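Local coordinates for Pex protein (Anabaena sp. PCC 7120, PDB 2DQL) that is associated with the cyanobacterial circadian clock and, as a member of the PadR-like transcriptional regulator family, probably binds DNA as a dimer, at the interface of chains A and B. Sequence-based numbering; all coordinates share one arbitrary frame. Chains: chain A/B, Pex protein.

Contact 1: the interface of chains A and B. Residues chain A 21-22, 25, 102, 105, 109; chain B 6-7, 10.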
# COMPACT_ATOMS: atom_id res chain seq x y z
N GLU A 21 4.85 4.90 -9.23
CA GLU A 21 5.98 4.35 -9.97
C GLU A 21 5.62 3.12 -10.78
O GLU A 21 6.02 2.99 -11.94
CB GLU A 21 7.13 4.02 -9.01
CG GLU A 21 7.70 5.24 -8.29
CD GLU A 21 7.02 5.55 -6.96
OE1 GLU A 21 5.81 5.28 -6.81
OE2 GLU A 21 7.71 6.07 -6.06
N VAL A 22 4.85 2.21 -10.18
CA VAL A 22 4.44 0.99 -10.86
C VAL A 22 3.38 1.29 -11.92
O VAL A 22 3.43 0.76 -13.02
CB VAL A 22 3.88 -0.04 -9.86
CG1 VAL A 22 3.41 -1.29 -10.60
CG2 VAL A 22 4.97 -0.41 -8.84
N CYS A 25 4.79 2.47 -15.25
CA CYS A 25 5.32 1.39 -16.08
C CYS A 25 4.20 0.55 -16.69
O CYS A 25 4.27 0.16 -17.85
CB CYS A 25 6.25 0.50 -15.25
SG CYS A 25 7.68 1.40 -14.61
N LEU A 102 10.83 0.66 -19.33
CA LEU A 102 9.96 0.79 -18.17
C LEU A 102 8.89 -0.29 -18.18
O LEU A 102 8.49 -0.79 -17.12
CB LEU A 102 9.31 2.18 -18.16
CG LEU A 102 10.30 3.33 -17.97
CD1 LEU A 102 9.58 4.65 -18.03
CD2 LEU A 102 11.01 3.17 -16.63
N LEU A 105 10.03 -3.37 -16.58
CA LEU A 105 10.01 -3.32 -15.12
C LEU A 105 8.65 -3.79 -14.62
O LEU A 105 8.55 -4.49 -13.61
CB LEU A 105 10.30 -1.90 -14.62
CG LEU A 105 11.69 -1.34 -14.95
CD1 LEU A 105 11.85 0.06 -14.36
CD2 LEU A 105 12.76 -2.28 -14.39
N TYR A 109 7.91 -7.09 -12.44
CA TYR A 109 7.23 -6.80 -11.18
C TYR A 109 6.01 -7.68 -10.99
O TYR A 109 5.80 -8.25 -9.91
CB TYR A 109 6.80 -5.33 -11.17
CG TYR A 109 5.98 -4.93 -9.97
CD1 TYR A 109 6.58 -4.57 -8.77
CD2 TYR A 109 4.59 -4.88 -10.05
CE1 TYR A 109 5.82 -4.16 -7.67
CE2 TYR A 109 3.82 -4.47 -8.96
CZ TYR A 109 4.44 -4.11 -7.78
OH TYR A 109 3.68 -3.68 -6.72
N ILE B 6 11.75 6.07 -10.67
CA ILE B 6 11.02 4.87 -11.06
C ILE B 6 11.97 3.68 -10.97
O ILE B 6 11.63 2.65 -10.39
CB ILE B 6 10.49 4.98 -12.50
CG1 ILE B 6 9.57 6.20 -12.60
CG2 ILE B 6 9.73 3.72 -12.88
CD1 ILE B 6 9.12 6.52 -14.02
N TYR B 7 13.16 3.83 -11.53
CA TYR B 7 14.15 2.76 -11.48
C TYR B 7 14.53 2.43 -10.04
O TYR B 7 14.65 1.26 -9.67
CB TYR B 7 15.39 3.16 -12.27
CG TYR B 7 15.22 3.02 -13.76
CD1 TYR B 7 15.16 1.75 -14.35
CD2 TYR B 7 15.08 4.14 -14.58
CE1 TYR B 7 14.97 1.61 -15.72
CE2 TYR B 7 14.89 4.00 -15.95
CZ TYR B 7 14.84 2.74 -16.52
OH TYR B 7 14.65 2.59 -17.87
N PHE B 10 12.19 0.08 -8.08
CA PHE B 10 12.37 -1.34 -8.35
C PHE B 10 13.72 -1.85 -7.87
O PHE B 10 13.84 -2.99 -7.44
CB PHE B 10 12.20 -1.60 -9.84
CG PHE B 10 10.80 -1.37 -10.34
CD1 PHE B 10 9.81 -2.31 -10.13
CD2 PHE B 10 10.47 -0.19 -10.99
CE1 PHE B 10 8.50 -2.09 -10.55
CE2 PHE B 10 9.17 0.05 -11.42
CZ PHE B 10 8.18 -0.90 -11.20
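Helix exchange builds this apolar, two-fold-related interface: helix 3-11 of chain B lies on chain A between helices 20-31 and 96-112 and joins the two copies of the deposited assembly, and may do so in the biological dimer. B:Phe10 hides 83 Å² of its surface here, more than any other residue of this patch. Its CE1 meets ring atom CD1 of A:Tyr109 at 3.6 Å; the two side chains run at about a right angle, and A:Tyr109 CG lies in plane at the B:Phe10 edge. One face of the phenyl ring takes A:Leu105 CB, 3.9 Å above the plane and toward the rim, while the leucine's methyl CD1 reaches B:Phe10 CD2 at 3.6 Å. With CG anti to the carbonyl carbon (chi1 -64°), A:Leu105 also sends CD1 to B:Tyr7 CD1, 3.7 Å away; the one methyl thus touches two rings a helical turn apart. An alanine in place of B:Phe10 would probably open a gap between A:Leu105 and A:Tyr109 and leave that side of the A:Tyr109 ring, near CG and CD1, without its aromatic neighbour. Further along, A:Leu102 CD2 sits 3.9 Å from the phenol carbon CZ of B:Tyr7. At the helix 20-31 side, the thiol sulfur SG of A:Cys25 touches methyl CG2 of B:Ile6 at 3.6 Å.

Contact 2: the interface of chains A and B. Residues chain A 3, 6; chain B 24, 65, 95, 98, 102.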
# COMPACT_ATOMS: atom_id res chain seq x y z
N ILE A 3 -14.00 -6.54 13.80
CA ILE A 3 -13.07 -7.65 13.99
C ILE A 3 -13.06 -8.60 12.81
O ILE A 3 -12.00 -9.08 12.41
CB ILE A 3 -13.41 -8.45 15.27
CG1 ILE A 3 -13.29 -7.54 16.50
CG2 ILE A 3 -12.47 -9.65 15.40
CD1 ILE A 3 -11.88 -7.05 16.77
N ILE A 6 -10.75 -7.78 10.05
CA ILE A 6 -9.36 -8.09 10.30
C ILE A 6 -9.09 -9.52 9.84
O ILE A 6 -8.12 -9.78 9.13
CB ILE A 6 -9.02 -7.94 11.80
CG1 ILE A 6 -9.25 -6.48 12.22
CG2 ILE A 6 -7.57 -8.35 12.06
CD1 ILE A 6 -9.09 -6.24 13.71
N ILE B 24 -3.30 -3.45 13.86
CA ILE B 24 -4.04 -3.84 15.06
C ILE B 24 -3.46 -5.13 15.63
O ILE B 24 -3.25 -5.24 16.84
CB ILE B 24 -5.55 -4.00 14.75
CG1 ILE B 24 -6.16 -2.61 14.53
CG2 ILE B 24 -6.27 -4.73 15.88
CD1 ILE B 24 -7.55 -2.65 13.92
N PHE B 65 -9.39 2.35 17.47
CA PHE B 65 -10.22 1.17 17.28
C PHE B 65 -10.18 0.31 18.54
O PHE B 65 -11.22 -0.08 19.08
CB PHE B 65 -9.72 0.33 16.10
CG PHE B 65 -10.37 -1.01 16.01
CD1 PHE B 65 -11.59 -1.17 15.35
CD2 PHE B 65 -9.79 -2.12 16.61
CE1 PHE B 65 -12.22 -2.41 15.30
CE2 PHE B 65 -10.41 -3.37 16.56
CZ PHE B 65 -11.63 -3.51 15.91
N TRP B 95 -10.26 -8.99 26.81
CA TRP B 95 -9.78 -9.24 25.45
C TRP B 95 -8.53 -10.11 25.37
O TRP B 95 -7.98 -10.30 24.30
CB TRP B 95 -9.50 -7.92 24.74
CG TRP B 95 -10.71 -7.29 24.16
CD1 TRP B 95 -11.76 -6.73 24.84
CD2 TRP B 95 -10.99 -7.12 22.77
NE1 TRP B 95 -12.67 -6.22 23.95
CE2 TRP B 95 -12.23 -6.44 22.68
CE3 TRP B 95 -10.32 -7.47 21.60
CZ2 TRP B 95 -12.81 -6.11 21.45
CZ3 TRP B 95 -10.90 -7.14 20.37
CH2 TRP B 95 -12.13 -6.47 20.31
N GLN B 98 -9.01 -13.08 22.81
CA GLN B 98 -9.25 -12.58 21.47
C GLN B 98 -7.95 -11.95 20.97
O GLN B 98 -7.57 -12.14 19.82
CB GLN B 98 -10.35 -11.52 21.50
CG GLN B 98 -10.62 -10.85 20.16
CD GLN B 98 -11.08 -11.82 19.11
OE1 GLN B 98 -10.28 -12.41 18.39
NE2 GLN B 98 -12.39 -12.02 19.02
N LEU B 102 -5.58 -12.62 17.51
CA LEU B 102 -5.19 -11.61 16.53
C LEU B 102 -3.67 -11.50 16.45
O LEU B 102 -3.12 -11.33 15.37
CB LEU B 102 -5.82 -10.25 16.87
CG LEU B 102 -7.35 -10.26 16.88
CD1 LEU B 102 -7.86 -8.90 17.34
CD2 LEU B 102 -7.88 -10.58 15.49
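A:Ile3 carries CG1 anti to its carbonyl carbon (chi1 -62°) and turns at chi2 (-65°), which brings methyl CD1 into the corner formed by two aromatic edges of chain B, B:Phe65 and B:Trp95. The receiving surface belongs to the PadR-like fold, a winged-helix type of regulator, and is made by helices 20-31, 56-68 and 96-114 with the 3-10 turn 93-95. A:Ile3 CD1 stands 3.6 Å from CH2 of the indole six-membered ring of B:Trp95, the two side chains meeting tip to tip with the methyl in the ring plane. The same CD1 lies 3.6 Å from CZ of B:Phe65, again at the edge and in plane, but here the side chains run at about a right angle. The methyl therefore meets ring rims, and neither of these two rings offers it a face. One turn on, A:Ile6 uses two branches. Its CD1, extended by chi2 of 174°, packs 3.9 Å from methyl CG2 of B:Ile24, while its CG2 faces B:Leu102 CD2 at a looser 4.1 Å. B:Gln98 merely borders the patch, its amide NE2 4.3 Å from A:Ile3 CG2.

Contact 3: the interface of chains A and B. Residues chain A 1, 5-6, 9-10; chain B 19, 21-22, 25, 109.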
# COMPACT_ATOMS: atom_id res chain seq x y z
N MET A 1 -13.80 0.08 11.89
CA MET A 1 -14.01 -1.24 11.24
C MET A 1 -14.50 -2.28 12.24
O MET A 1 -14.86 -1.95 13.37
CB MET A 1 -12.70 -1.72 10.60
CG MET A 1 -11.51 -1.74 11.54
SD MET A 1 -10.10 -2.63 10.83
CE MET A 1 -9.63 -1.57 9.48
N ASP A 5 -13.44 -7.95 9.77
CA ASP A 5 -12.69 -7.35 8.67
C ASP A 5 -11.21 -7.65 8.81
O ASP A 5 -10.49 -7.76 7.82
CB ASP A 5 -12.88 -5.83 8.64
CG ASP A 5 -14.32 -5.43 8.38
OD1 ASP A 5 -14.92 -5.98 7.43
OD2 ASP A 5 -14.84 -4.57 9.11
N ILE A 6 -10.75 -7.78 10.05
CA ILE A 6 -9.36 -8.09 10.30
C ILE A 6 -9.09 -9.52 9.84
O ILE A 6 -8.12 -9.78 9.13
CB ILE A 6 -9.02 -7.94 11.80
CG1 ILE A 6 -9.25 -6.48 12.22
CG2 ILE A 6 -7.57 -8.35 12.06
CD1 ILE A 6 -9.09 -6.24 13.71
N PHE A 9 -8.98 -9.75 6.05
CA PHE A 9 -7.77 -9.23 5.42
C PHE A 9 -6.72 -10.33 5.23
O PHE A 9 -6.03 -10.38 4.22
CB PHE A 9 -7.16 -8.11 6.27
CG PHE A 9 -5.89 -7.55 5.70
CD1 PHE A 9 -5.94 -6.58 4.71
CD2 PHE A 9 -4.66 -8.03 6.12
CE1 PHE A 9 -4.76 -6.09 4.13
CE2 PHE A 9 -3.48 -7.56 5.55
CZ PHE A 9 -3.53 -6.58 4.55
N PHE A 10 -6.60 -11.21 6.22
CA PHE A 10 -5.62 -12.29 6.16
C PHE A 10 -6.09 -13.51 5.38
O PHE A 10 -5.32 -14.12 4.64
CB PHE A 10 -5.23 -12.71 7.58
CG PHE A 10 -4.51 -11.65 8.36
CD1 PHE A 10 -3.15 -11.44 8.18
CD2 PHE A 10 -5.20 -10.82 9.24
CE1 PHE A 10 -2.48 -10.43 8.87
CE2 PHE A 10 -4.55 -9.81 9.93
CZ PHE A 10 -3.18 -9.61 9.74
N CYS B 19 -1.12 -1.58 7.06
CA CYS B 19 -2.48 -1.06 7.02
C CYS B 19 -3.16 -1.22 8.37
O CYS B 19 -2.53 -1.95 9.19
CB CYS B 19 -3.29 -1.77 5.93
SG CYS B 19 -3.67 -3.50 6.31
N GLU B 21 -5.65 -3.03 9.61
CA GLU B 21 -5.94 -4.40 10.03
C GLU B 21 -4.70 -5.09 10.57
O GLU B 21 -4.74 -5.74 11.63
CB GLU B 21 -6.53 -5.22 8.88
CG GLU B 21 -7.90 -4.73 8.43
CD GLU B 21 -7.85 -3.73 7.29
OE1 GLU B 21 -6.91 -2.91 7.24
OE2 GLU B 21 -8.77 -3.77 6.44
N VAL B 22 -3.59 -4.96 9.85
CA VAL B 22 -2.34 -5.58 10.26
C VAL B 22 -1.76 -4.89 11.49
O VAL B 22 -1.27 -5.56 12.41
CB VAL B 22 -1.29 -5.55 9.12
CG1 VAL B 22 0.00 -6.23 9.58
CG2 VAL B 22 -1.84 -6.25 7.90
N CYS B 25 -3.20 -6.10 14.76
CA CYS B 25 -2.64 -7.38 15.20
C CYS B 25 -1.21 -7.24 15.73
O CYS B 25 -0.85 -7.88 16.72
CB CYS B 25 -2.70 -8.40 14.05
SG CYS B 25 -4.40 -8.73 13.51
N TYR B 109 1.89 -13.52 9.59
CA TYR B 109 2.02 -12.58 8.49
C TYR B 109 3.47 -12.20 8.24
O TYR B 109 3.97 -12.30 7.11
CB TYR B 109 1.21 -11.32 8.81
CG TYR B 109 1.34 -10.19 7.82
CD1 TYR B 109 0.52 -10.13 6.69
CD2 TYR B 109 2.21 -9.12 8.06
CE1 TYR B 109 0.57 -9.03 5.83
CE2 TYR B 109 2.26 -8.02 7.21
CZ TYR B 109 1.43 -7.98 6.10
OH TYR B 109 1.43 -6.86 5.29
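The N-terminal arm of chain A, with A:Met1 and helix 3-11, lies here across the start of helix 20-31 of chain B, with helix 96-114 at the far end. B:Glu21 loses 87 Å² of surface to it. Its chain bends at chi2 (93°): the aliphatic CB is 3.9 Å from A:Phe9 CB, and the carboxylate carbon CD meets the terminal methyl CE of A:Met1 at 3.6 Å. A:Phe9 carries its ring anti to the backbone N (chi1 179°), which directs it toward B:Val22 and B:Cys19; the modelled approach to B:Val22 is too tight to interpret. The thiol SG of B:Cys19 sits over the rim of one face of the A:Phe9 ring, 3.6 Å from CZ, and makes a weak hydrogen bond to B:Glu21 OE1, 3.4 Å away, which may help orient the carboxylate. Within chain A, A:Phe9 CD2 lies 4.0 Å above the centre of the A:Phe10 ring, which may help to fix the orientation of the neighbouring phenyl. That ring presents its edge to B:Tyr109, whose CG lies in plane, and the two side chains cross at about a right angle. At the closest point of this ring pair, A:Phe10 CE1 stands 3.7 Å from B:Tyr109 CD1.

Contact 2 and contact 3 are neighbouring patches of one docking site: their C-alpha centres lie about 8 Å apart and they share A:Ile6, so both sample helix 3-11 of chain A on chain B. Contact 1 is the reciprocal site, where helix 3-11 of chain B docks on chain A; its centre is about 35 Å from that of contact 2 and about 27 Å from that of contact 3. Helix 20-31 and the C-terminal helix of the receiving chain recur at both ends. The two-fold relation means that each copy both gives and receives an arm, a mutual exchange likely to hold the two bodies together across this separation.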